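PDB 2QTE: novel immune-type receptor 11 from Ictalurus punctatus, which probably acts as an immune receptor in allogeneic recognition, through an extracellular immunoglobulin V-type domain that forms a two-subunit assembly in the crystal. Local coordinates for residues A[68-73]-A[77-82]; A[44-49]-A[89-94]; A[64-69]-A[85-90]. The protein carries 1 engineered substitution. All blocks are in the same frame, centred on the assembly; numbering follows the deposited sequence.

Overall arrangement
Contact 1 and contact 2 belong to opposite layers of the beta-sandwich. Contact 1 is a backbone-bonded hairpin in the three-stranded sheet, with a polar outer face and an apolar inner one. Contact 2 is a buried pair of rings on strands 44-49 and 89-97 of the larger sheet. The two meet in the core, where L78 of contact 1 packs on F46 and Y91. Contact 3 shares S68 and M69 with contact 1, and G89 and E90 with contact 2. It ties the turn leading into strand 67-71 to the turn before strand 89-97. Its chemistry is a salt bridge to the buried D87. The centre of contact 3 is about 11 Å from those of the other two.

Contact 1 (A[68-73]-A[77-82]); sequences SMTVND and DLNIIG
S68, M69 and T70 pair with N79, L78 and D77 in an antiparallel beta hairpin at one side of the sandwich. The strands run at 148° to each other. S68 and N79 form a hydrogen-bonded pair, with S68 N to N79 O at 3.1 Å and N79 N to S68 O at 2.9 Å. T70 and D77 form the next one, with T70 N to D77 O at 2.9 Å. M69 and L78 lie between them as a non-hydrogen-bonded pair. In immunoglobulin terms this is the D-E hairpin of a V-set domain. Strand 67-71 is the outer strand, and strand 17-19 pairs with the other side of strand 76-80.

The outward face is polar. The amide of N79 reaches across to the facing strand between S68 and T70. N79 ND2 donates to S68 OG over 3.3 Å, and the hydroxyl lies in the amide plane. A second bond from N79 ND2, to T70 OG1, is weak. On the other end of the amide, N79 OD1 is bonded to T18 OG1. A water bonded to T70 OG1 also lies close to N79 OD1, too close for a sure bond. The amide is therefore held at both ends, by S68 and T18, which should fix its rotation. D77 points to the same face, but its carboxylate turns to the neighbouring strand, where OD1 bonds the backbone N of C21.

The inward face is apolar. M69 CG meets L78 CD1 at 4.0 Å, the two side chains lying at a slant. The M69 chain then bends at its last torsion (chi3 72°). This brings M69 CE back to 3.5 Å from D77 O. V47, from the opposite sheet, packs on both M69 and L78.

Contact 2 (A[44-49]-A[89-94]); sequences QYFVRY and GEYFCG
Y91 and F46 meet as two rings in the core of the sandwich. The Y91 ring leaves strand 89-97 with CG beside the backbone N and anti to the carbonyl carbon (chi1 -64°). From CB the ring extends along the inner side of the sheet. Y91 CD2 packs on L78, which comes from the opposite sheet. Y91 CE2 is the atom that makes the contact, 4.1 Å from F46 CE2. F46 CE2 lies near the plane of the Y91 ring, at its edge. The rings form an offset edge-to-face pair, with the Y91 edge turned toward the F46 face. Their centroids are 6.0 Å apart and their planes meet at 69°. At the tip, Y91 OH lies beside the edge of the F67 ring, near CE2, and bonds to D87 O, four residues back in the chain. This is the tyrosine corner familiar from immunoglobulin domains. It gives the hydroxyl of a buried ring a backbone partner.

F46 meets Y91 from a classic beta bulge, where F46 and V47 both face W34. V47 can then also pack inward, on M69. The F46 ring belongs to a larger aromatic cluster, with edge-to-face partners F58, F62 and F67. C93, two residues beyond Y91, forms the intersheet disulfide with C21. Strand 32-37 runs between strands 44-49 and 89-97 in the sheet, and strands 67-71 and 76-80 close over the two rings from the opposite layer.

Contact 3 (A[64-69]-A[85-90]); sequences DSRFSM and EDDGGE
R66 and D87 form an end-on, two-pronged salt bridge. R66 NH1 donates to D87 OD1 over 2.9 Å, and R66 NH2 donates to D87 OD2 over 2.9 Å. Both bonds are nearly straight. Each carboxylate oxygen uses its syn lone pair. The guanidinium and carboxylate planes are only 1° apart, so the two groups lie almost in one plane.

The torsions of R66 bring this about. The chain runs extended through chi2 and then folds at chi3 (-41°), which swings the guanidinium back beside D64. There R66 NH1 reaches D64 OD2 at 3.0 Å. It approaches from above the D64 carboxylate plane, in contrast to the flat meeting with D87. The bonds from R66 NE to D64 are weak. D64 OD1 also accepts from the backbone N of R66 at 3.0 Å. That makes an Asx turn, inside a type I turn that runs from D64 to F67. D64 thus shapes the turn and steadies the arginine.

D87 meets a second side chain. The F67 ring presents its edge, with F67 CZ 3.4 Å from D87 OD1, and ring and carboxylate planes are 88° apart. D87 OD2 also accepts from R84 N, and R66 NH2 also donates to G82 O.

An arginine just before the D strand bridged to an aspartate of the E-F turn is a classic feature of V-set domains. Here D87 opens the Asp-x-Gly-x-Tyr-x-Cys motif that leads into strand 89-97. The buried carboxylate has partners on both oxygens, and the single positive group of R66 lies between two acidic ones. This network probably keeps D87 ionised and offsets the cost of burying its charge.

Contact 1 (A[68-73]-A[77-82])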
ATOM      1  N   SER A  68     -14.834  13.769  -1.127  1.00 15.12           N
ATOM      2  CA  SER A  68     -15.029  14.128  -2.536  1.00 13.23           C
ATOM      3  C   SER A  68     -13.644  14.191  -3.107  1.00 15.87           C
ATOM      4  O   SER A  68     -12.667  13.908  -2.405  1.00 14.85           O
ATOM      5  CB  SER A  68     -15.718  15.479  -2.716  1.00 15.06           C
ATOM      6  OG  SER A  68     -15.018  16.523  -2.073  1.00 15.23           O
ATOM      7  N   MET A  69     -13.548  14.500  -4.387  1.00 13.15           N
ATOM      8  CA  MET A  69     -12.257  14.690  -5.018  1.00 14.71           C
ATOM      9  C   MET A  69     -12.327  15.857  -5.967  1.00 16.57           C
ATOM     10  O   MET A  69     -13.399  16.246  -6.423  1.00 16.05           O
ATOM     11  CB  MET A  69     -11.861  13.444  -5.818  1.00 13.34           C
ATOM     12  CG  MET A  69     -11.548  12.218  -5.002  1.00 15.06           C
ATOM     13  SD  MET A  69     -10.561  10.966  -5.845  1.00 17.13           S
ATOM     14  CE  MET A  69      -9.032  11.863  -5.832  1.00 11.60           C
ATOM     15  N   THR A  70     -11.158  16.426  -6.228  1.00 19.96           N
ATOM     16  CA  THR A  70     -10.953  17.354  -7.309  1.00 20.77           C
ATOM     17  C   THR A  70     -10.151  16.614  -8.366  1.00 22.25           C
ATOM     18  O   THR A  70      -8.979  16.253  -8.140  1.00 18.86           O
ATOM     19  CB  THR A  70     -10.229  18.560  -6.748  1.00 21.30           C
ATOM     20  OG1 THR A  70     -11.082  19.156  -5.752  1.00 22.74           O
ATOM     21  CG2 THR A  70      -9.910  19.614  -7.850  1.00 25.63           C
ATOM     22  N   VAL A  71     -10.787  16.318  -9.500  1.00 17.02           N
ATOM     23  CA  VAL A  71     -10.108  15.588 -10.564  1.00 21.42           C
ATOM     24  C   VAL A  71     -10.107  16.443 -11.828  1.00 27.57           C
ATOM     25  O   VAL A  71     -11.173  16.841 -12.307  1.00 29.13           O
ATOM     26  CB  VAL A  71     -10.770  14.225 -10.829  1.00 23.43           C
ATOM     27  CG1 VAL A  71     -10.097  13.475 -11.997  1.00 24.09           C
ATOM     28  CG2 VAL A  71     -10.802  13.373  -9.490  1.00 15.94           C
ATOM     29  N   ASN A  72      -8.912  16.738 -12.341  1.00 26.14           N
ATOM     30  CA  ASN A  72      -8.752  17.414 -13.620  1.00 32.70           C
ATOM     31  C   ASN A  72      -7.466  16.955 -14.363  1.00 36.75           C
ATOM     32  O   ASN A  72      -6.951  15.881 -14.087  1.00 37.18           O
ATOM     33  CB  ASN A  72      -8.847  18.941 -13.469  1.00 28.55           C
ATOM     34  CG  ASN A  72      -7.807  19.540 -12.526  1.00 32.41           C
ATOM     35  OD1 ASN A  72      -6.611  19.225 -12.583  1.00 36.31           O
ATOM     36  ND2 ASN A  72      -8.260  20.447 -11.670  1.00 32.35           N
ATOM     37  N   ASP A  73      -6.978  17.746 -15.313  1.00 42.59           N
ATOM     38  CA  ASP A  73      -5.745  17.410 -16.043  1.00 46.93           C
ATOM     39  C   ASP A  73      -4.508  17.420 -15.146  1.00 44.61           C
ATOM     40  O   ASP A  73      -3.448  16.874 -15.498  1.00 36.44           O
ATOM     41  CB  ASP A  73      -5.531  18.398 -17.205  1.00 53.77           C
ATOM     42  CG  ASP A  73      -6.245  17.974 -18.495  1.00 62.86           C
ATOM     43  OD1 ASP A  73      -6.573  18.897 -19.294  1.00 64.72           O
ATOM     44  OD2 ASP A  73      -6.486  16.747 -18.723  1.00 63.67           O
ATOM     45  N   ASP A  77      -6.992  15.093  -6.339  1.00 14.29           N
ATOM     46  CA  ASP A  77      -6.882  15.401  -4.890  1.00 14.90           C
ATOM     47  C   ASP A  77      -8.111  14.956  -4.118  1.00 13.64           C
ATOM     48  O   ASP A  77      -9.218  15.141  -4.570  1.00 14.49           O
ATOM     49  CB  ASP A  77      -6.667  16.879  -4.657  1.00 17.91           C
ATOM     50  CG  ASP A  77      -5.506  17.453  -5.471  1.00 25.02           C
ATOM     51  OD1 ASP A  77      -4.628  16.678  -5.933  1.00 27.17           O
ATOM     52  OD2 ASP A  77      -5.454  18.687  -5.596  1.00 23.46           O
ATOM     53  N   LEU A  78      -7.890  14.436  -2.912  1.00 13.91           N
ATOM     54  CA  LEU A  78      -8.954  13.910  -2.090  1.00 15.11           C
ATOM     55  C   LEU A  78      -9.346  14.988  -1.037  1.00 16.05           C
ATOM     56  O   LEU A  78      -8.479  15.502  -0.369  1.00 19.47           O
ATOM     57  CB  LEU A  78      -8.404  12.632  -1.439  1.00 16.69           C
ATOM     58  CG  LEU A  78      -9.264  11.742  -0.544  1.00 26.99           C
ATOM     59  CD1 LEU A  78     -10.494  11.246  -1.268  1.00 21.69           C
ATOM     60  CD2 LEU A  78      -8.377  10.580  -0.073  1.00 23.02           C
ATOM     61  N   ASN A  79     -10.624  15.346  -0.908  1.00 14.19           N
ATOM     62  CA  ASN A  79     -11.054  16.315   0.105  1.00 15.70           C
ATOM     63  C   ASN A  79     -11.931  15.634   1.164  1.00 16.26           C
ATOM     64  O   ASN A  79     -12.598  14.647   0.876  1.00 16.79           O
ATOM     65  CB  ASN A  79     -11.901  17.392  -0.512  1.00 13.84           C
ATOM     66  CG  ASN A  79     -11.355  17.884  -1.828  1.00 16.62           C
ATOM     67  OD1 ASN A  79     -10.240  18.384  -1.854  1.00 14.15           O
ATOM     68  ND2 ASN A  79     -12.122  17.754  -2.910  1.00 15.94           N
ATOM     69  N   ILE A  80     -11.893  16.154   2.384  1.00 15.60           N
ATOM     70  CA  ILE A  80     -12.866  15.808   3.432  1.00 18.08           C
ATOM     71  C   ILE A  80     -13.469  17.113   3.948  1.00 15.75           C
ATOM     72  O   ILE A  80     -12.718  18.043   4.251  1.00 15.51           O
ATOM     73  CB  ILE A  80     -12.245  15.091   4.655  1.00 18.49           C
ATOM     74  CG1 ILE A  80     -11.393  13.869   4.265  1.00 19.88           C
ATOM     75  CG2 ILE A  80     -13.340  14.560   5.531  1.00 17.79           C
ATOM     76  CD1 ILE A  80     -10.057  14.205   3.620  1.00 37.27           C
ATOM     77  N   ILE A  81     -14.803  17.211   4.020  1.00 14.36           N
ATOM     78  CA  ILE A  81     -15.391  18.385   4.667  1.00 16.34           C
ATOM     79  C   ILE A  81     -15.813  17.909   6.074  1.00 17.72           C
ATOM     80  O   ILE A  81     -16.591  16.971   6.201  1.00 17.82           O
ATOM     81  CB  ILE A  81     -16.481  19.120   3.793  1.00 18.43           C
ATOM     82  CG1 ILE A  81     -15.795  19.851   2.598  1.00 17.41           C
ATOM     83  CG2 ILE A  81     -17.207  20.265   4.600  1.00 17.38           C
ATOM     84  CD1 ILE A  81     -16.733  20.237   1.455  1.00 23.00           C
ATOM     85  N   GLY A  82     -15.284  18.515   7.123  1.00 20.46           N
ATOM     86  CA  GLY A  82     -15.674  18.113   8.492  1.00 21.27           C
ATOM     87  C   GLY A  82     -15.027  16.836   8.988  1.00 19.35           C
ATOM     88  O   GLY A  82     -15.724  15.857   9.277  1.00 22.66           O
TER
HETATM   89  O   HOH W   1      -9.358  19.864  -3.694  1.00 23.12           O

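Contact 2 (A[44-49]-A[89-94])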
ATOM      1  N   GLN A  44      -6.283  -0.572   1.771  1.00 15.63           N
ATOM      2  CA  GLN A  44      -7.349  -0.958   0.858  1.00 17.26           C
ATOM      3  C   GLN A  44      -7.628   0.131  -0.166  1.00 15.42           C
ATOM      4  O   GLN A  44      -7.671   1.265   0.187  1.00 16.27           O
ATOM      5  CB  GLN A  44      -8.626  -1.074   1.661  1.00 23.80           C
ATOM      6  CG  GLN A  44      -9.124  -2.448   1.885  1.00 34.23           C
ATOM      7  CD  GLN A  44     -10.294  -2.355   2.785  1.00 41.33           C
ATOM      8  OE1 GLN A  44     -10.127  -2.111   3.978  1.00 40.26           O
ATOM      9  NE2 GLN A  44     -11.505  -2.419   2.213  1.00 40.36           N
ATOM     10  N   TYR A  45      -7.919  -0.249  -1.398  1.00 14.84           N
ATOM     11  CA  TYR A  45      -8.484   0.645  -2.399  1.00 15.46           C
ATOM     12  C   TYR A  45      -9.677   1.421  -1.841  1.00 13.41           C
ATOM     13  O   TYR A  45     -10.624   0.839  -1.300  1.00 12.29           O
ATOM     14  CB  TYR A  45      -8.911  -0.180  -3.639  1.00 21.50           C
ATOM     15  CG  TYR A  45     -10.076   0.383  -4.440  1.00 20.87           C
ATOM     16  CD1 TYR A  45      -9.934   1.528  -5.207  1.00 30.60           C
ATOM     17  CD2 TYR A  45     -11.309  -0.258  -4.458  1.00 27.28           C
ATOM     18  CE1 TYR A  45     -11.018   2.025  -5.937  1.00 30.91           C
ATOM     19  CE2 TYR A  45     -12.369   0.226  -5.178  1.00 28.20           C
ATOM     20  CZ  TYR A  45     -12.218   1.371  -5.910  1.00 35.28           C
ATOM     21  OH  TYR A  45     -13.302   1.853  -6.633  1.00 42.80           O
ATOM     22  N   PHE A  46      -9.601   2.744  -1.987  1.00 15.65           N
ATOM     23  CA  PHE A  46     -10.531   3.676  -1.372  1.00 15.08           C
ATOM     24  C   PHE A  46     -11.385   4.351  -2.397  1.00 14.48           C
ATOM     25  O   PHE A  46     -12.612   4.396  -2.269  1.00 15.21           O
ATOM     26  CB  PHE A  46      -9.747   4.716  -0.535  1.00 14.76           C
ATOM     27  CG  PHE A  46     -10.607   5.657   0.226  1.00 13.95           C
ATOM     28  CD1 PHE A  46     -11.644   5.181   1.000  1.00 19.86           C
ATOM     29  CD2 PHE A  46     -10.373   7.029   0.190  1.00 21.21           C
ATOM     30  CE1 PHE A  46     -12.466   6.069   1.712  1.00 19.17           C
ATOM     31  CE2 PHE A  46     -11.181   7.919   0.898  1.00 16.60           C
ATOM     32  CZ  PHE A  46     -12.203   7.432   1.673  1.00 18.32           C
ATOM     33  N   VAL A  47     -10.733   4.923  -3.412  1.00 16.72           N
ATOM     34  CA  VAL A  47     -11.423   5.673  -4.467  1.00 15.37           C
ATOM     35  C   VAL A  47     -10.548   5.665  -5.711  1.00 16.01           C
ATOM     36  O   VAL A  47      -9.371   5.848  -5.598  1.00 15.21           O
ATOM     37  CB  VAL A  47     -11.806   7.140  -4.027  1.00 13.67           C
ATOM     38  CG1 VAL A  47     -10.612   7.922  -3.525  1.00 13.41           C
ATOM     39  CG2 VAL A  47     -12.470   7.897  -5.136  1.00 16.30           C
ATOM     40  N   ARG A  48     -11.128   5.403  -6.880  1.00 17.49           N
ATOM     41  CA  ARG A  48     -10.365   5.320  -8.111  1.00 20.64           C
ATOM     42  C   ARG A  48     -10.748   6.403  -9.108  1.00 20.93           C
ATOM     43  O   ARG A  48     -11.838   6.965  -9.061  1.00 18.97           O
ATOM     44  CB  ARG A  48     -10.449   3.928  -8.770  1.00 23.64           C
ATOM     45  CG  ARG A  48     -11.824   3.509  -9.186  1.00 33.46           C
ATOM     46  CD  ARG A  48     -11.857   1.989  -9.464  1.00 37.50           C
ATOM     47  NE  ARG A  48     -13.225   1.485  -9.620  1.00 37.13           N
ATOM     48  CZ  ARG A  48     -13.861   1.354 -10.777  1.00 39.01           C
ATOM     49  NH1 ARG A  48     -15.106   0.888 -10.792  1.00 38.40           N
ATOM     50  NH2 ARG A  48     -13.257   1.681 -11.914  1.00 39.91           N
ATOM     51  N   TYR A  49      -9.824   6.701 -10.003  1.00 19.73           N
ATOM     52  CA  TYR A  49     -10.160   7.518 -11.158  1.00 21.07           C
ATOM     53  C   TYR A  49     -11.219   6.788 -11.981  1.00 23.31           C
ATOM     54  O   TYR A  49     -11.246   5.555 -12.051  1.00 20.79           O
ATOM     55  CB  TYR A  49      -8.911   7.797 -11.985  1.00 26.53           C
ATOM     56  CG  TYR A  49      -9.216   8.569 -13.218  1.00 30.23           C
ATOM     57  CD1 TYR A  49      -9.731   7.926 -14.349  1.00 37.90           C
ATOM     58  CD2 TYR A  49      -9.030   9.956 -13.253  1.00 37.04           C
ATOM     59  CE1 TYR A  49     -10.047   8.636 -15.498  1.00 39.20           C
ATOM     60  CE2 TYR A  49      -9.318  10.687 -14.400  1.00 39.58           C
ATOM     61  CZ  TYR A  49      -9.828  10.009 -15.526  1.00 41.52           C
ATOM     62  OH  TYR A  49     -10.133  10.717 -16.663  1.00 40.14           O
ATOM     63  N   GLY A  89      -5.212   8.338   9.443  1.00 11.33           N
ATOM     64  CA  GLY A  89      -4.598   7.145   8.845  1.00 11.25           C
ATOM     65  C   GLY A  89      -3.696   7.566   7.713  1.00 12.83           C
ATOM     66  O   GLY A  89      -3.397   8.744   7.589  1.00 12.93           O
ATOM     67  N   GLU A  90      -3.290   6.620   6.866  1.00 11.69           N
ATOM     68  CA  GLU A  90      -2.405   7.007   5.757  1.00 15.96           C
ATOM     69  C   GLU A  90      -3.140   6.773   4.452  1.00 16.35           C
ATOM     70  O   GLU A  90      -3.912   5.817   4.333  1.00 14.84           O
ATOM     71  CB  GLU A  90      -1.041   6.292   5.827  1.00 11.47           C
ATOM     72  CG  GLU A  90      -0.376   6.376   7.218  1.00 12.99           C
ATOM     73  CD  GLU A  90       1.020   5.814   7.322  1.00 12.16           C
ATOM     74  OE1 GLU A  90       1.279   4.667   6.857  1.00 11.62           O
ATOM     75  OE2 GLU A  90       1.868   6.508   7.918  1.00 13.94           O
ATOM     76  N   TYR A  91      -2.899   7.670   3.487  1.00 13.91           N
ATOM     77  CA  TYR A  91      -3.557   7.637   2.220  1.00 11.55           C
ATOM     78  C   TYR A  91      -2.459   7.752   1.179  1.00 13.35           C
ATOM     79  O   TYR A  91      -1.678   8.723   1.187  1.00 12.56           O
ATOM     80  CB  TYR A  91      -4.540   8.823   2.058  1.00 14.37           C
ATOM     81  CG  TYR A  91      -5.709   8.818   3.050  1.00 11.71           C
ATOM     82  CD1 TYR A  91      -5.523   9.184   4.401  1.00 15.96           C
ATOM     83  CD2 TYR A  91      -6.996   8.483   2.629  1.00 15.42           C
ATOM     84  CE1 TYR A  91      -6.622   9.172   5.330  1.00 15.11           C
ATOM     85  CE2 TYR A  91      -8.105   8.514   3.537  1.00 18.12           C
ATOM     86  CZ  TYR A  91      -7.904   8.853   4.862  1.00 18.13           C
ATOM     87  OH  TYR A  91      -9.003   8.862   5.725  1.00 16.74           O
ATOM     88  N   PHE A  92      -2.441   6.777   0.289  1.00 12.73           N
ATOM     89  CA  PHE A  92      -1.388   6.640  -0.711  1.00 14.36           C
ATOM     90  C   PHE A  92      -2.045   6.747  -2.085  1.00 15.83           C
ATOM     91  O   PHE A  92      -3.050   6.099  -2.341  1.00 13.72           O
ATOM     92  CB  PHE A  92      -0.739   5.238  -0.624  1.00 15.88           C
ATOM     93  CG  PHE A  92      -0.382   4.789   0.759  1.00 15.27           C
ATOM     94  CD1 PHE A  92       0.535   5.525   1.540  1.00 13.11           C
ATOM     95  CD2 PHE A  92      -0.960   3.638   1.294  1.00 14.49           C
ATOM     96  CE1 PHE A  92       0.897   5.122   2.809  1.00 15.91           C
ATOM     97  CE2 PHE A  92      -0.643   3.212   2.644  1.00 13.81           C
ATOM     98  CZ  PHE A  92       0.310   3.938   3.389  1.00 13.33           C
ATOM     99  N   CYS A  93      -1.462   7.538  -2.973  1.00 15.48           N
ATOM    100  CA  CYS A  93      -1.937   7.666  -4.321  1.00 12.23           C
ATOM    101  C   CYS A  93      -1.015   6.841  -5.183  1.00 13.14           C
ATOM    102  O   CYS A  93       0.174   6.990  -5.127  1.00 17.81           O
ATOM    103  CB  CYS A  93      -1.899   9.127  -4.748  1.00 15.02           C
ATOM    104  SG  CYS A  93      -2.701   9.439  -6.289  1.00 21.50           S
ATOM    105  N   GLY A  94      -1.570   5.956  -5.968  1.00 15.64           N
ATOM    106  CA  GLY A  94      -0.778   5.096  -6.801  1.00 21.08           C
ATOM    107  C   GLY A  94      -1.425   4.679  -8.084  1.00 21.36           C
ATOM    108  O   GLY A  94      -2.651   4.748  -8.269  1.00 24.86           O
TER

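Contact 3 (A[64-69]-A[85-90])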
ATOM      1  N   ASP A  64     -20.126   7.517   2.795  1.00 24.90           N
ATOM      2  CA  ASP A  64     -19.721   8.746   3.511  1.00 22.91           C
ATOM      3  C   ASP A  64     -19.479   9.972   2.630  1.00 24.29           C
ATOM      4  O   ASP A  64     -18.358  10.206   2.118  1.00 24.99           O
ATOM      5  CB  ASP A  64     -18.515   8.526   4.421  1.00 23.37           C
ATOM      6  CG  ASP A  64     -18.440   9.579   5.533  1.00 27.87           C
ATOM      7  OD1 ASP A  64     -18.730  10.745   5.233  1.00 20.31           O
ATOM      8  OD2 ASP A  64     -18.118   9.246   6.700  1.00 30.21           O
ATOM      9  N   SER A  65     -20.502  10.799   2.564  1.00 15.18           N
ATOM     10  CA  SER A  65     -20.541  11.898   1.630  1.00 14.02           C
ATOM     11  C   SER A  65     -19.722  13.102   2.096  1.00 12.96           C
ATOM     12  O   SER A  65     -19.785  14.162   1.462  1.00 11.97           O
ATOM     13  CB  SER A  65     -22.000  12.273   1.386  1.00 15.91           C
ATOM     14  OG  SER A  65     -22.525  11.319   0.463  1.00 24.82           O
ATOM     15  N   ARG A  66     -18.940  12.943   3.188  1.00 14.09           N
ATOM     16  CA  ARG A  66     -17.946  13.965   3.576  1.00 15.00           C
ATOM     17  C   ARG A  66     -16.755  14.016   2.607  1.00 15.59           C
ATOM     18  O   ARG A  66     -16.140  15.068   2.478  1.00 16.33           O
ATOM     19  CB  ARG A  66     -17.445  13.794   5.019  1.00 17.12           C
ATOM     20  CG  ARG A  66     -18.519  14.215   6.114  1.00 15.67           C
ATOM     21  CD  ARG A  66     -18.125  13.816   7.553  1.00 21.85           C
ATOM     22  NE  ARG A  66     -17.552  12.496   7.503  1.00 17.05           N
ATOM     23  CZ  ARG A  66     -16.282  12.231   7.769  1.00 15.72           C
ATOM     24  NH1 ARG A  66     -15.849  10.971   7.628  1.00 18.69           N
ATOM     25  NH2 ARG A  66     -15.470  13.204   8.184  1.00 13.69           N
ATOM     26  N   PHE A  67     -16.437  12.880   1.970  1.00 12.67           N
ATOM     27  CA  PHE A  67     -15.337  12.784   1.012  1.00 10.23           C
ATOM     28  C   PHE A  67     -15.768  13.175  -0.383  1.00 12.67           C
ATOM     29  O   PHE A  67     -16.907  12.905  -0.791  1.00 14.56           O
ATOM     30  CB  PHE A  67     -14.740  11.365   0.970  1.00 15.69           C
ATOM     31  CG  PHE A  67     -14.025  10.964   2.268  1.00 14.08           C
ATOM     32  CD1 PHE A  67     -14.751  10.738   3.441  1.00 20.79           C
ATOM     33  CD2 PHE A  67     -12.673  10.824   2.302  1.00 17.47           C
ATOM     34  CE1 PHE A  67     -14.077  10.376   4.668  1.00 21.20           C
ATOM     35  CE2 PHE A  67     -11.986  10.452   3.488  1.00 20.00           C
ATOM     36  CZ  PHE A  67     -12.684  10.231   4.665  1.00 17.88           C
ATOM     37  N   SER A  68     -14.834  13.769  -1.127  1.00 15.12           N
ATOM     38  CA  SER A  68     -15.029  14.128  -2.536  1.00 13.23           C
ATOM     39  C   SER A  68     -13.644  14.191  -3.107  1.00 15.87           C
ATOM     40  O   SER A  68     -12.667  13.908  -2.405  1.00 14.85           O
ATOM     41  CB  SER A  68     -15.718  15.479  -2.716  1.00 15.06           C
ATOM     42  OG  SER A  68     -15.018  16.523  -2.073  1.00 15.23           O
ATOM     43  N   MET A  69     -13.548  14.500  -4.387  1.00 13.15           N
ATOM     44  CA  MET A  69     -12.257  14.690  -5.018  1.00 14.71           C
ATOM     45  C   MET A  69     -12.327  15.857  -5.967  1.00 16.57           C
ATOM     46  O   MET A  69     -13.399  16.246  -6.423  1.00 16.05           O
ATOM     47  CB  MET A  69     -11.861  13.444  -5.818  1.00 13.34           C
ATOM     48  CG  MET A  69     -11.548  12.218  -5.002  1.00 15.06           C
ATOM     49  SD  MET A  69     -10.561  10.966  -5.845  1.00 17.13           S
ATOM     50  CE  MET A  69      -9.032  11.863  -5.832  1.00 11.60           C
ATOM     51  N   GLU A  85     -12.281  11.821  13.941  1.00 29.40           N
ATOM     52  CA  GLU A  85     -11.173  10.985  14.423  1.00 30.30           C
ATOM     53  C   GLU A  85     -10.891   9.761  13.520  1.00 21.97           C
ATOM     54  O   GLU A  85      -9.739   9.470  13.191  1.00 20.40           O
ATOM     55  CB  GLU A  85     -11.467  10.500  15.829  1.00 37.00           C
ATOM     56  CG  GLU A  85     -11.385  11.617  16.868  1.00 53.71           C
ATOM     57  CD  GLU A  85     -11.457  11.055  18.267  1.00 59.00           C
ATOM     58  OE1 GLU A  85     -10.603  10.190  18.585  1.00 57.36           O
ATOM     59  OE2 GLU A  85     -12.391  11.446  19.019  1.00 63.29           O
ATOM     60  N   ASP A  86     -11.926   9.061  13.096  1.00 16.01           N
ATOM     61  CA  ASP A  86     -11.708   7.826  12.324  1.00 19.14           C
ATOM     62  C   ASP A  86     -11.231   8.072  10.876  1.00 21.05           C
ATOM     63  O   ASP A  86     -10.956   7.114  10.123  1.00 21.28           O
ATOM     64  CB  ASP A  86     -12.952   6.969  12.335  1.00 27.74           C
ATOM     65  CG  ASP A  86     -13.387   6.616  13.728  1.00 38.64           C
ATOM     66  OD1 ASP A  86     -14.397   7.175  14.163  1.00 37.93           O
ATOM     67  OD2 ASP A  86     -12.704   5.816  14.404  1.00 40.35           O
ATOM     68  N   ASP A  87     -11.120   9.333  10.478  1.00 15.84           N
ATOM     69  CA  ASP A  87     -10.525   9.667   9.169  1.00 17.54           C
ATOM     70  C   ASP A  87      -9.002   9.533   9.237  1.00 17.72           C
ATOM     71  O   ASP A  87      -8.307   9.412   8.192  1.00 14.58           O
ATOM     72  CB  ASP A  87     -10.823  11.113   8.726  1.00 17.08           C
ATOM     73  CG  ASP A  87     -12.272  11.355   8.366  1.00 17.67           C
ATOM     74  OD1 ASP A  87     -13.025  10.427   7.998  1.00 16.99           O
ATOM     75  OD2 ASP A  87     -12.672  12.525   8.498  1.00 20.75           O
ATOM     76  N   GLY A  88      -8.471   9.591  10.460  1.00 18.56           N
ATOM     77  CA  GLY A  88      -7.004   9.511  10.669  1.00 14.01           C
ATOM     78  C   GLY A  88      -6.426   8.268   9.977  1.00 13.09           C
ATOM     79  O   GLY A  88      -7.071   7.266   9.897  1.00 13.77           O
ATOM     80  N   GLY A  89      -5.212   8.338   9.443  1.00 11.33           N
ATOM     81  CA  GLY A  89      -4.598   7.145   8.845  1.00 11.25           C
ATOM     82  C   GLY A  89      -3.696   7.566   7.713  1.00 12.83           C
ATOM     83  O   GLY A  89      -3.397   8.744   7.589  1.00 12.93           O
ATOM     84  N   GLU A  90      -3.290   6.620   6.866  1.00 11.69           N
ATOM     85  CA  GLU A  90      -2.405   7.007   5.757  1.00 15.96           C
ATOM     86  C   GLU A  90      -3.140   6.773   4.452  1.00 16.35           C
ATOM     87  O   GLU A  90      -3.912   5.817   4.333  1.00 14.84           O
ATOM     88  CB  GLU A  90      -1.041   6.292   5.827  1.00 11.47           C
ATOM     89  CG  GLU A  90      -0.376   6.376   7.218  1.00 12.99           C
ATOM     90  CD  GLU A  90       1.020   5.814   7.322  1.00 12.16           C
ATOM     91  OE1 GLU A  90       1.279   4.667   6.857  1.00 11.62           O
ATOM     92  OE2 GLU A  90       1.868   6.508   7.918  1.00 13.94           O
TER